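Local coordinates for uncharacterized conserved protein (Methanococcus maripaludis S2, PDB 3C2Q), which catalyses the conversion of L-ornithine to L-proline with release of ammonia, using NAD(+) as cofactor, at residues 325-328 / 329-333; 281-284 / 285-289; 167-170 / 171-175; 176-179 / 180-184. All coordinates share one frame; numbering follows the deposited sequence.

Interaction 1: 325-328 / 329-333; sequences TDVG and VFLVL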
ATOM      1  N   THR B 325      -3.888  -6.929   7.938  1.00 13.41           N
ATOM      2  CA  THR B 325      -4.434  -6.315   9.143  1.00 14.69           C
ATOM      3  C   THR B 325      -3.300  -5.734   9.971  1.00 14.92           C
ATOM      4  O   THR B 325      -2.128  -5.886   9.629  1.00 15.64           O
ATOM      5  CB  THR B 325      -5.253  -7.341   9.986  1.00 14.52           C
ATOM      6  OG1 THR B 325      -5.946  -6.668  11.047  1.00 14.59           O
ATOM      7  CG2 THR B 325      -4.339  -8.379  10.604  1.00 13.36           C
ATOM      8  N   ASP B 326      -3.650  -5.083  11.077  1.00 15.99           N
ATOM      9  CA  ASP B 326      -2.670  -4.501  11.988  1.00 16.33           C
ATOM     10  C   ASP B 326      -2.201  -5.639  12.893  1.00 16.76           C
ATOM     11  O   ASP B 326      -2.995  -6.212  13.631  1.00 14.94           O
ATOM     12  CB  ASP B 326      -3.364  -3.389  12.769  1.00 17.81           C
ATOM     13  CG  ASP B 326      -2.436  -2.659  13.723  1.00 19.60           C
ATOM     14  OD1 ASP B 326      -1.601  -3.292  14.398  1.00 22.12           O
ATOM     15  OD2 ASP B 326      -2.586  -1.442  13.848  1.00 18.92           O
ATOM     16  N   VAL B 327      -0.904  -5.964  12.853  1.00 16.19           N
ATOM     17  CA  VAL B 327      -0.408  -7.111  13.585  1.00 17.88           C
ATOM     18  C   VAL B 327      -0.556  -6.948  15.111  1.00 18.60           C
ATOM     19  O   VAL B 327      -0.836  -7.929  15.804  1.00 18.17           O
ATOM     20  CB  VAL B 327       1.081  -7.469  13.203  1.00 17.70           C
ATOM     21  CG1 VAL B 327       2.082  -6.446  13.766  1.00 19.93           C
ATOM     22  CG2 VAL B 327       1.446  -8.867  13.703  1.00 20.26           C
ATOM     23  N   GLY B 328      -0.356  -5.726  15.612  1.00 17.81           N
ATOM     24  CA  GLY B 328      -0.411  -5.473  17.046  1.00 19.13           C
ATOM     25  C   GLY B 328      -1.822  -5.667  17.607  1.00 19.08           C
ATOM     26  O   GLY B 328      -1.982  -6.294  18.638  1.00 20.17           O
ATOM     27  N   VAL B 329      -2.837  -5.175  16.902  1.00 17.16           N
ATOM     28  CA  VAL B 329      -4.227  -5.396  17.304  1.00 16.74           C
ATOM     29  C   VAL B 329      -4.629  -6.855  17.097  1.00 17.19           C
ATOM     30  O   VAL B 329      -5.249  -7.465  17.964  1.00 17.49           O
ATOM     31  CB  VAL B 329      -5.194  -4.440  16.575  1.00 17.07           C
ATOM     32  CG1 VAL B 329      -6.619  -4.553  17.190  1.00 14.95           C
ATOM     33  CG2 VAL B 329      -4.673  -2.980  16.691  1.00 15.40           C
ATOM     34  N   PHE B 330      -4.292  -7.404  15.934  1.00 16.04           N
ATOM     35  CA  PHE B 330      -4.495  -8.808  15.663  1.00 16.73           C
ATOM     36  C   PHE B 330      -3.988  -9.725  16.791  1.00 16.27           C
ATOM     37  O   PHE B 330      -4.730 -10.603  17.241  1.00 16.20           O
ATOM     38  CB  PHE B 330      -3.820  -9.170  14.313  1.00 16.29           C
ATOM     39  CG  PHE B 330      -3.814 -10.652  14.016  1.00 18.04           C
ATOM     40  CD1 PHE B 330      -4.900 -11.263  13.381  1.00 19.23           C
ATOM     41  CD2 PHE B 330      -2.728 -11.433  14.362  1.00 18.59           C
ATOM     42  CE1 PHE B 330      -4.887 -12.652  13.105  1.00 20.86           C
ATOM     43  CE2 PHE B 330      -2.716 -12.832  14.102  1.00 17.62           C
ATOM     44  CZ  PHE B 330      -3.792 -13.421  13.478  1.00 18.01           C
ATOM     45  N   LEU B 331      -2.735  -9.539  17.231  1.00 15.31           N
ATOM     46  CA  LEU B 331      -2.171 -10.384  18.305  1.00 17.39           C
ATOM     47  C   LEU B 331      -2.932 -10.239  19.616  1.00 17.08           C
ATOM     48  O   LEU B 331      -3.132 -11.231  20.320  1.00 18.75           O
ATOM     49  CB  LEU B 331      -0.657 -10.145  18.518  1.00 16.63           C
ATOM     50  CG  LEU B 331       0.234 -10.673  17.369  1.00 17.13           C
ATOM     51  CD1 LEU B 331       1.655 -10.139  17.505  1.00 17.46           C
ATOM     52  CD2 LEU B 331       0.231 -12.205  17.298  1.00 18.60           C
ATOM     53  N   VAL B 332      -3.368  -9.031  19.927  1.00 17.96           N
ATOM     54  CA  VAL B 332      -4.131  -8.771  21.198  1.00 16.76           C
ATOM     55  C   VAL B 332      -5.472  -9.497  21.162  1.00 18.61           C
ATOM     56  O   VAL B 332      -5.853 -10.220  22.119  1.00 18.48           O
ATOM     57  CB  VAL B 332      -4.269  -7.236  21.465  1.00 16.86           C
ATOM     58  CG1 VAL B 332      -5.207  -6.966  22.663  1.00 18.32           C
ATOM     59  CG2 VAL B 332      -2.861  -6.626  21.760  1.00 14.85           C
ATOM     60  N   LEU B 333      -6.170  -9.364  20.036  1.00 16.50           N
ATOM     61  CA  LEU B 333      -7.440 -10.065  19.842  1.00 17.09           C
ATOM     62  C   LEU B 333      -7.299 -11.589  19.762  1.00 18.25           C
ATOM     63  O   LEU B 333      -8.143 -12.330  20.315  1.00 18.67           O
ATOM     64  CB  LEU B 333      -8.148  -9.530  18.585  1.00 16.45           C
ATOM     65  CG  LEU B 333      -8.647  -8.089  18.665  1.00 16.67           C
ATOM     66  CD1 LEU B 333      -9.232  -7.633  17.302  1.00 16.00           C
ATOM     67  CD2 LEU B 333      -9.684  -7.926  19.829  1.00 17.12           C
TER
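Asp326 caps the first turn of helix 327-342 from the position just before it, and its carboxylate reaches forward to Val329. With CG anti to the backbone N (chi1 -178°), OD1 is brought to the amides of the first helical turn. It takes Gly328 N at 3.0 Å through a strongly bent, weak bond, and Val329 N at 3.4 Å through a straighter but long one, also weak. The carboxylate carbon CG leans on the methyl CG2 of Val329 at 3.7 Å, the two side chains crossing at about a right angle.

The tight part of the turn is its backbone. Phe330 N donates to Asp326 O at 2.9 Å, almost in line with the carbonyl (C=O...N 164°), and Phe330 CB sits only 3.1 Å from the same oxygen. Leu331 N closes on Val327 O at 2.9 Å. Packing is looser around the rest: the CG2 methyl of Thr325 comes to Phe330 CB at 3.8 Å and meets the ring obliquely, while Val327 CG2 lies alongside Leu331 CD1 at 4.0 Å. The Val327 side chain also lies close to a bound imidazole, which probably came from the crystallisation liquor. Val327 and Asp326 are both assigned to the NAD(+) site by similarity.

Asp326 OD2 serves a different partner set, accepting from Thr325 OG1 of the second subunit and forming a salt bridge with Lys112 of that subunit. One buried carboxylate thus divides its oxygens between helix start and subunit interface, and the lysine together with the helix N-terminus would be expected to offset its negative charge.

Interaction 2: 281-284 / 285-289; sequences STLL and HSVAT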
ATOM      1  N   SER B 281       4.209  -9.767  10.156  1.00 17.12           N
ATOM      2  CA  SER B 281       4.856  -8.491   9.828  1.00 18.31           C
ATOM      3  C   SER B 281       6.355  -8.579   9.483  1.00 19.03           C
ATOM      4  O   SER B 281       7.199  -7.890  10.091  1.00 19.21           O
ATOM      5  CB  SER B 281       4.659  -7.510  11.004  1.00 19.09           C
ATOM      6  OG  SER B 281       4.823  -6.201  10.522  1.00 25.44           O
ATOM      7  N   THR B 282       6.694  -9.399   8.488  1.00 17.63           N
ATOM      8  CA  THR B 282       8.063  -9.478   8.050  1.00 18.34           C
ATOM      9  C   THR B 282       8.092 -10.009   6.631  1.00 18.09           C
ATOM     10  O   THR B 282       7.757 -11.151   6.390  1.00 19.37           O
ATOM     11  CB  THR B 282       8.989 -10.335   8.982  1.00 18.36           C
ATOM     12  OG1 THR B 282      10.251 -10.506   8.325  1.00 21.35           O
ATOM     13  CG2 THR B 282       8.380 -11.698   9.347  1.00 18.01           C
ATOM     14  N   LEU B 283       8.434  -9.150   5.697  1.00 18.14           N
ATOM     15  CA  LEU B 283       8.580  -9.552   4.304  1.00 18.93           C
ATOM     16  C   LEU B 283       9.737 -10.530   4.156  1.00 19.03           C
ATOM     17  O   LEU B 283       9.569 -11.593   3.579  1.00 18.70           O
ATOM     18  CB  LEU B 283       8.833  -8.322   3.437  1.00 20.17           C
ATOM     19  CG  LEU B 283       9.056  -8.619   1.938  1.00 18.84           C
ATOM     20  CD1 LEU B 283       7.957  -9.470   1.384  1.00 17.23           C
ATOM     21  CD2 LEU B 283       9.093  -7.246   1.231  1.00 20.92           C
ATOM     22  N   LEU B 284      10.905 -10.149   4.684  1.00 19.39           N
ATOM     23  CA  LEU B 284      12.122 -10.930   4.550  1.00 20.18           C
ATOM     24  C   LEU B 284      11.945 -12.363   5.042  1.00 19.90           C
ATOM     25  O   LEU B 284      12.224 -13.340   4.307  1.00 18.69           O
ATOM     26  CB  LEU B 284      13.284 -10.265   5.337  1.00 21.21           C
ATOM     27  CG  LEU B 284      14.602 -11.102   5.428  1.00 21.86           C
ATOM     28  CD1 LEU B 284      15.168 -11.329   4.067  1.00 22.92           C
ATOM     29  CD2 LEU B 284      15.656 -10.461   6.391  1.00 22.60           C
ATOM     30  N   HIS B 285      11.484 -12.498   6.283  1.00 20.18           N
ATOM     31  CA  HIS B 285      11.322 -13.809   6.875  1.00 21.44           C
ATOM     32  C   HIS B 285      10.129 -14.589   6.366  1.00 20.12           C
ATOM     33  O   HIS B 285      10.191 -15.830   6.348  1.00 22.31           O
ATOM     34  CB  HIS B 285      11.284 -13.752   8.411  1.00 21.79           C
ATOM     35  CG  HIS B 285      12.630 -13.637   9.040  1.00 24.64           C
ATOM     36  ND1 HIS B 285      13.321 -12.450   9.107  1.00 28.27           N
ATOM     37  CD2 HIS B 285      13.404 -14.557   9.658  1.00 29.12           C
ATOM     38  CE1 HIS B 285      14.475 -12.644   9.713  1.00 25.77           C
ATOM     39  NE2 HIS B 285      14.544 -13.909  10.069  1.00 29.05           N
ATOM     40  N   SER B 286       9.057 -13.923   5.959  1.00 19.17           N
ATOM     41  CA  SER B 286       7.910 -14.633   5.363  1.00 20.00           C
ATOM     42  C   SER B 286       8.363 -15.381   4.097  1.00 18.92           C
ATOM     43  O   SER B 286       8.131 -16.587   3.936  1.00 18.82           O
ATOM     44  CB  SER B 286       6.767 -13.667   4.993  1.00 19.29           C
ATOM     45  OG  SER B 286       6.107 -13.214   6.168  1.00 22.61           O
ATOM     46  N   VAL B 287       9.001 -14.641   3.215  1.00 18.56           N
ATOM     47  CA  VAL B 287       9.483 -15.205   1.934  1.00 20.08           C
ATOM     48  C   VAL B 287      10.603 -16.227   2.172  1.00 19.61           C
ATOM     49  O   VAL B 287      10.612 -17.303   1.549  1.00 19.24           O
ATOM     50  CB  VAL B 287       9.942 -14.093   0.965  1.00 20.27           C
ATOM     51  CG1 VAL B 287      10.598 -14.712  -0.302  1.00 22.87           C
ATOM     52  CG2 VAL B 287       8.718 -13.217   0.562  1.00 21.04           C
ATOM     53  N   ALA B 288      11.552 -15.895   3.054  1.00 19.47           N
ATOM     54  CA  ALA B 288      12.655 -16.832   3.353  1.00 19.81           C
ATOM     55  C   ALA B 288      12.086 -18.142   3.878  1.00 20.26           C
ATOM     56  O   ALA B 288      12.516 -19.212   3.472  1.00 21.15           O
ATOM     57  CB  ALA B 288      13.613 -16.229   4.378  1.00 19.25           C
ATOM     58  N   THR B 289      11.105 -18.068   4.781  1.00 20.00           N
ATOM     59  CA  THR B 289      10.533 -19.284   5.383  1.00 20.23           C
ATOM     60  C   THR B 289       9.632 -20.025   4.400  1.00 19.95           C
ATOM     61  O   THR B 289       9.698 -21.249   4.280  1.00 18.99           O
ATOM     62  CB  THR B 289       9.797 -18.972   6.718  1.00 20.73           C
ATOM     63  OG1 THR B 289      10.724 -18.297   7.572  1.00 21.31           O
ATOM     64  CG2 THR B 289       9.363 -20.247   7.402  1.00 21.32           C
TER
HETATM   65  O   HOH W   1       4.431 -10.865   7.159  1.00 22.35           O
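Thr282 precedes helix 283-292 as its N-cap and holds the first turn with two different oxygens. Its hydroxyl OG1, placed anti to the backbone N (chi1 171°), accepts from His285 N at 3.1 Å, with an N-H...O angle of 157°. Its carbonyl O takes two donors from Ser286: the hydroxyl OG at 2.7 Å, tilted 21° from the carbonyl plane, and the amide N at 3.1 Å, which stands well above that plane. A water bridges the same corner, accepting from Thr282 N and donating to Ser286 OG.

Further along, regular helical bonds run from Val287 N to Leu283 O and from Ala288 N to Leu284 O. Thr289 N and OG1 share His285 O, arriving from opposite faces of that carbonyl.

The apolar contacts are lighter. Thr282 CG2 touches His285 CB at 3.7 Å, and the Leu283 and Val287 side chains run side by side, CD1 to CG2 3.9 Å. Leu284 also packs on Leu284 of the third subunit.

Were Thr282 replaced by alanine, His285 N would probably lose its capping acceptor, and the methyl packing on His285 CB would go with it.

Between them, the hydroxyl and carbonyl of Thr282 engage His285 N, Ser286 N and Ser286 OG, which pins the start of the helix after strand 276-280 in this beta-alpha-beta unit, where Thr282, Leu284 and His285 are assigned to the NAD(+) site by similarity.

Interaction 3: 167-170 / 171-175; sequences ILAG and NALAT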
ATOM      1  N   ILE B 167      10.506 -20.072  17.136  1.00 20.13           N
ATOM      2  CA  ILE B 167      10.470 -18.676  16.620  1.00 20.17           C
ATOM      3  C   ILE B 167      11.640 -18.405  15.698  1.00 20.44           C
ATOM      4  O   ILE B 167      12.799 -18.617  16.063  1.00 21.19           O
ATOM      5  CB  ILE B 167      10.468 -17.605  17.758  1.00 19.56           C
ATOM      6  CG1 ILE B 167       9.182 -17.735  18.598  1.00 20.19           C
ATOM      7  CG2 ILE B 167      10.596 -16.161  17.152  1.00 20.58           C
ATOM      8  CD1 ILE B 167       9.011 -16.647  19.660  1.00 20.62           C
ATOM      9  N   LEU B 168      11.345 -17.960  14.480  1.00 19.75           N
ATOM     10  CA  LEU B 168      12.359 -17.558  13.540  1.00 20.06           C
ATOM     11  C   LEU B 168      12.237 -16.049  13.369  1.00 20.09           C
ATOM     12  O   LEU B 168      11.138 -15.554  13.128  1.00 18.85           O
ATOM     13  CB  LEU B 168      12.122 -18.253  12.199  1.00 20.69           C
ATOM     14  CG  LEU B 168      11.927 -19.769  12.269  1.00 22.99           C
ATOM     15  CD1 LEU B 168      11.770 -20.313  10.861  1.00 22.31           C
ATOM     16  CD2 LEU B 168      13.121 -20.413  12.964  1.00 24.03           C
ATOM     17  N   ALA B 169      13.337 -15.323  13.503  1.00 19.38           N
ATOM     18  CA  ALA B 169      13.261 -13.861  13.475  1.00 20.60           C
ATOM     19  C   ALA B 169      14.668 -13.363  13.219  1.00 21.51           C
ATOM     20  O   ALA B 169      15.532 -14.163  12.809  1.00 20.79           O
ATOM     21  CB  ALA B 169      12.685 -13.324  14.805  1.00 19.99           C
ATOM     22  N   GLY B 170      14.881 -12.060  13.395  1.00 20.93           N
ATOM     23  CA  GLY B 170      16.187 -11.451  13.271  1.00 21.10           C
ATOM     24  C   GLY B 170      16.577 -10.765  14.573  1.00 20.55           C
ATOM     25  O   GLY B 170      15.863 -10.849  15.569  1.00 20.68           O
ATOM     26  N   ASN B 171      17.681 -10.030  14.517  1.00 19.93           N
ATOM     27  CA  ASN B 171      18.210  -9.267  15.629  1.00 19.62           C
ATOM     28  C   ASN B 171      17.204  -8.222  16.079  1.00 20.27           C
ATOM     29  O   ASN B 171      17.082  -7.948  17.272  1.00 19.50           O
ATOM     30  CB  ASN B 171      19.496  -8.536  15.201  1.00 19.50           C
ATOM     31  CG  ASN B 171      20.263  -7.934  16.400  1.00 18.94           C
ATOM     32  OD1 ASN B 171      20.701  -8.655  17.261  1.00 19.80           O
ATOM     33  ND2 ASN B 171      20.434  -6.617  16.421  1.00 20.01           N
ATOM     34  N   ALA B 172      16.505  -7.613  15.113  1.00 18.77           N
ATOM     35  CA  ALA B 172      15.608  -6.500  15.464  1.00 19.28           C
ATOM     36  C   ALA B 172      14.435  -6.952  16.336  1.00 18.88           C
ATOM     37  O   ALA B 172      14.137  -6.294  17.346  1.00 20.03           O
ATOM     38  CB  ALA B 172      15.134  -5.724  14.210  1.00 18.53           C
ATOM     39  N   LEU B 173      13.782  -8.062  15.986  1.00 18.88           N
ATOM     40  CA  LEU B 173      12.727  -8.579  16.835  1.00 18.99           C
ATOM     41  C   LEU B 173      13.221  -8.855  18.280  1.00 19.52           C
ATOM     42  O   LEU B 173      12.613  -8.400  19.258  1.00 17.59           O
ATOM     43  CB  LEU B 173      12.101  -9.851  16.277  1.00 18.89           C
ATOM     44  CG  LEU B 173      11.061 -10.440  17.259  1.00 22.42           C
ATOM     45  CD1 LEU B 173       9.814  -9.534  17.377  1.00 24.05           C
ATOM     46  CD2 LEU B 173      10.612 -11.800  16.904  1.00 30.27           C
ATOM     47  N   ALA B 174      14.285  -9.640  18.392  1.00 18.94           N
ATOM     48  CA  ALA B 174      14.817 -10.005  19.718  1.00 19.76           C
ATOM     49  C   ALA B 174      15.257  -8.797  20.508  1.00 19.56           C
ATOM     50  O   ALA B 174      14.933  -8.698  21.704  1.00 20.10           O
ATOM     51  CB  ALA B 174      15.967 -11.009  19.595  1.00 19.33           C
ATOM     52  N   THR B 175      15.966  -7.873  19.869  1.00 19.31           N
ATOM     53  CA  THR B 175      16.524  -6.749  20.617  1.00 19.94           C
ATOM     54  C   THR B 175      15.470  -5.711  21.010  1.00 19.68           C
ATOM     55  O   THR B 175      15.590  -5.112  22.074  1.00 18.81           O
ATOM     56  CB  THR B 175      17.740  -6.055  19.927  1.00 20.48           C
ATOM     57  OG1 THR B 175      17.329  -5.487  18.659  1.00 21.40           O
ATOM     58  CG2 THR B 175      18.885  -7.069  19.720  1.00 20.67           C
TER
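The flat carboxamide of Asn171, whose CB rests 3.7 Å from Gly170 C, is held at both polar ends: OD1 accepts from Ile253 N and ND2 donates to Gly251 O. These two bonds fix which end of the amide is which, and the side chains of Asp249 and Val256 pack against the Asn171 side chain. A second flat group, the backbone carbonyl of Asn171, is gripped twice by Thr175. The amide N donates at 2.8 Å to Asn171 O, and OG1 reaches the same Asn171 O at 2.8 Å from above the carbonyl plane, 39° out of it. Thr175 OG1 is itself hydrogen-bonded to His204 NE2.

Strand 166-170 runs straight into helix 171-183 here, the beta-to-alpha turn of a Rossmann fold, and the short segments meet at 103° with axes 5.5 Å apart. Gly170 is the N-cap residue and has no side chain to cap with; its carbonyl O receives a long, weak helical bond from Ala174 N, 3.5 Å. By similarity Asn171 and Ala172, the first helix residues, belong to the NAD(+) site.

Leu173 folds back over the strand. A chi1 of 175° swings its isobutyl group toward the strand, bringing CD2 to Ala169 CB at 3.3 Å, closer than ordinary van der Waals contact, and the same methyl grazes Ile167 CG2 at 4.4 Å. The strand residues that receive it also face helix 230-237, through Ile167, and strand 241-244, through Ala169.

Interaction 4: 176-179 / 180-184; sequences HDIE and SALYG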
ATOM      1  N   HIS B 176      14.440  -5.504  20.174  1.00 17.99           N
ATOM      2  CA  HIS B 176      13.318  -4.641  20.607  1.00 17.82           C
ATOM      3  C   HIS B 176      12.424  -5.265  21.657  1.00 16.98           C
ATOM      4  O   HIS B 176      11.920  -4.543  22.526  1.00 16.78           O
ATOM      5  CB  HIS B 176      12.495  -4.067  19.431  1.00 18.25           C
ATOM      6  CG  HIS B 176      13.279  -3.096  18.578  1.00 17.78           C
ATOM      7  ND1 HIS B 176      13.772  -1.899  19.063  1.00 18.27           N
ATOM      8  CD2 HIS B 176      13.649  -3.154  17.275  1.00 17.45           C
ATOM      9  CE1 HIS B 176      14.404  -1.259  18.093  1.00 19.64           C
ATOM     10  NE2 HIS B 176      14.364  -2.012  17.005  1.00 17.40           N
ATOM     11  N   ASP B 177      12.210  -6.579  21.569  1.00 16.72           N
ATOM     12  CA  ASP B 177      11.531  -7.316  22.643  1.00 18.13           C
ATOM     13  C   ASP B 177      12.290  -7.057  23.967  1.00 18.68           C
ATOM     14  O   ASP B 177      11.698  -6.736  25.007  1.00 18.12           O
ATOM     15  CB  ASP B 177      11.483  -8.815  22.334  1.00 17.54           C
ATOM     16  CG  ASP B 177      10.982  -9.665  23.527  1.00 21.95           C
ATOM     17  OD1 ASP B 177       9.809  -9.521  23.978  1.00 18.31           O
ATOM     18  OD2 ASP B 177      11.771 -10.518  23.992  1.00 21.23           O
ATOM     19  N   ILE B 178      13.612  -7.153  23.901  1.00 18.69           N
ATOM     20  CA  ILE B 178      14.432  -6.996  25.099  1.00 19.30           C
ATOM     21  C   ILE B 178      14.465  -5.550  25.578  1.00 18.69           C
ATOM     22  O   ILE B 178      14.374  -5.299  26.787  1.00 20.06           O
ATOM     23  CB  ILE B 178      15.842  -7.620  24.869  1.00 19.08           C
ATOM     24  CG1 ILE B 178      15.677  -9.143  24.839  1.00 17.14           C
ATOM     25  CG2 ILE B 178      16.833  -7.141  26.006  1.00 19.73           C
ATOM     26  CD1 ILE B 178      16.830  -9.928  24.188  1.00 19.45           C
ATOM     27  N   GLU B 179      14.552  -4.597  24.646  1.00 18.46           N
ATOM     28  CA  GLU B 179      14.344  -3.182  24.957  1.00 18.56           C
ATOM     29  C   GLU B 179      13.068  -2.949  25.741  1.00 18.92           C
ATOM     30  O   GLU B 179      13.059  -2.152  26.712  1.00 17.14           O
ATOM     31  CB  GLU B 179      14.289  -2.306  23.691  1.00 18.48           C
ATOM     32  CG  GLU B 179      14.303  -0.829  23.976  1.00 18.80           C
ATOM     33  CD  GLU B 179      13.842   0.029  22.784  1.00 19.56           C
ATOM     34  OE1 GLU B 179      13.889  -0.448  21.613  1.00 21.32           O
ATOM     35  OE2 GLU B 179      13.425   1.187  23.002  1.00 17.26           O
ATOM     36  N   SER B 180      11.978  -3.596  25.315  1.00 19.37           N
ATOM     37  CA  SER B 180      10.712  -3.330  25.983  1.00 20.25           C
ATOM     38  C   SER B 180      10.709  -4.000  27.362  1.00 19.41           C
ATOM     39  O   SER B 180      10.159  -3.444  28.306  1.00 19.22           O
ATOM     40  CB  SER B 180       9.479  -3.717  25.124  1.00 20.78           C
ATOM     41  OG  SER B 180       9.463  -5.108  24.912  1.00 27.02           O
ATOM     42  N   ALA B 181      11.351  -5.158  27.484  1.00 19.62           N
ATOM     43  CA  ALA B 181      11.464  -5.830  28.788  1.00 20.19           C
ATOM     44  C   ALA B 181      12.279  -5.002  29.781  1.00 20.80           C
ATOM     45  O   ALA B 181      11.856  -4.818  30.926  1.00 20.76           O
ATOM     46  CB  ALA B 181      12.052  -7.234  28.628  1.00 19.72           C
ATOM     47  N   LEU B 182      13.416  -4.467  29.344  1.00 20.75           N
ATOM     48  CA  LEU B 182      14.299  -3.706  30.230  1.00 21.20           C
ATOM     49  C   LEU B 182      13.794  -2.321  30.503  1.00 21.37           C
ATOM     50  O   LEU B 182      13.878  -1.840  31.639  1.00 21.01           O
ATOM     51  CB  LEU B 182      15.722  -3.606  29.657  1.00 21.04           C
ATOM     52  CG  LEU B 182      16.462  -4.931  29.511  1.00 22.87           C
ATOM     53  CD1 LEU B 182      17.842  -4.641  28.893  1.00 23.18           C
ATOM     54  CD2 LEU B 182      16.623  -5.632  30.826  1.00 28.54           C
ATOM     55  N   TYR B 183      13.305  -1.639  29.458  1.00 19.79           N
ATOM     56  CA  TYR B 183      12.989  -0.221  29.551  1.00 19.82           C
ATOM     57  C   TYR B 183      11.534   0.208  29.319  1.00 19.02           C
ATOM     58  O   TYR B 183      11.206   1.391  29.460  1.00 18.61           O
ATOM     59  CB  TYR B 183      13.908   0.578  28.627  1.00 20.41           C
ATOM     60  CG  TYR B 183      15.359   0.237  28.868  1.00 23.29           C
ATOM     61  CD1 TYR B 183      15.986   0.578  30.079  1.00 24.13           C
ATOM     62  CD2 TYR B 183      16.090  -0.472  27.922  1.00 23.57           C
ATOM     63  CE1 TYR B 183      17.291   0.227  30.318  1.00 26.86           C
ATOM     64  CE2 TYR B 183      17.405  -0.833  28.156  1.00 25.17           C
ATOM     65  CZ  TYR B 183      18.001  -0.472  29.343  1.00 27.13           C
ATOM     66  OH  TYR B 183      19.307  -0.826  29.577  1.00 28.09           O
ATOM     67  N   GLY B 184      10.687  -0.720  28.908  1.00 19.07           N
ATOM     68  CA  GLY B 184       9.290  -0.364  28.637  1.00 19.09           C
ATOM     69  C   GLY B 184       9.043   0.302  27.271  1.00 19.28           C
ATOM     70  O   GLY B 184       7.909   0.776  27.006  1.00 19.81           O
TER
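Ser180 folds its hydroxyl back onto the turn before it: OG donates to Asp177 O at 2.8 Å, entering well off the carbonyl direction (C=O...O 121°). A chi1 of 65° sets OG between the backbone N and the carbonyl carbon, close enough to that oxygen to bond. Ala181 N shares Asp177 O at 3.0 Å, while Ser180 N closes on His176 O at 2.9 Å. Replacing Ser180 by alanine would probably cost Asp177 O the hydroxyl donor that it has besides Ala181 N.

Alongside, the Ile178 and Leu182 side chains point the same way, with CG2 and CD1 4.0 Å apart. Tyr183 N donates to Glu179 O at 2.8 Å, and one face of the Tyr183 ring is covered toward its rim by Leu182 CB.

These bonds form the last turns of helix 171-183, in the Rossmann fold. The helix ends at Tyr183, and Gly184 after it has a positive phi (80°); a CB there would press on the carbonyl O of Tyr183.

The next shell fixes the polar side chains. His176 ND1 donates to Glu179 OE1 at 2.9 Å, with the oxygen in the ring plane. OE1 also accepts from Leu187 N, while OE2 accepts from Thr185 OG1 and Gly188 N, tying Glu179 to the hairpin after the helix. Asp177 accepts from Ile230 N and Met231 N, at the start of helix 230-237. Outermost, His204 stacks on His176, and His203 on Tyr183.

In the fold
All four contacts lie in the Rossmann-fold region, whose six parallel strands run in the order 3-2-1-4-5-6. Interactions 1, 2 and 3 sit where chain leaving strands 321-324, 276-280 and 166-170 enters a helix, and each holds residues assigned by similarity to the NAD(+) site. Interactions 1 and 2 touch, Val327 CG1 reaching Ser281 CB at 3.9 Å, and the side chains of Val327 and Leu283 each lie about 6 Å from that of Asp303, another such residue. Interaction 2 meets interaction 3 where His285 NE2 makes a weak bond of 2.9 Å to Ala169 O. Interaction 4 continues the helix of interaction 3, their centres about 13 Å apart.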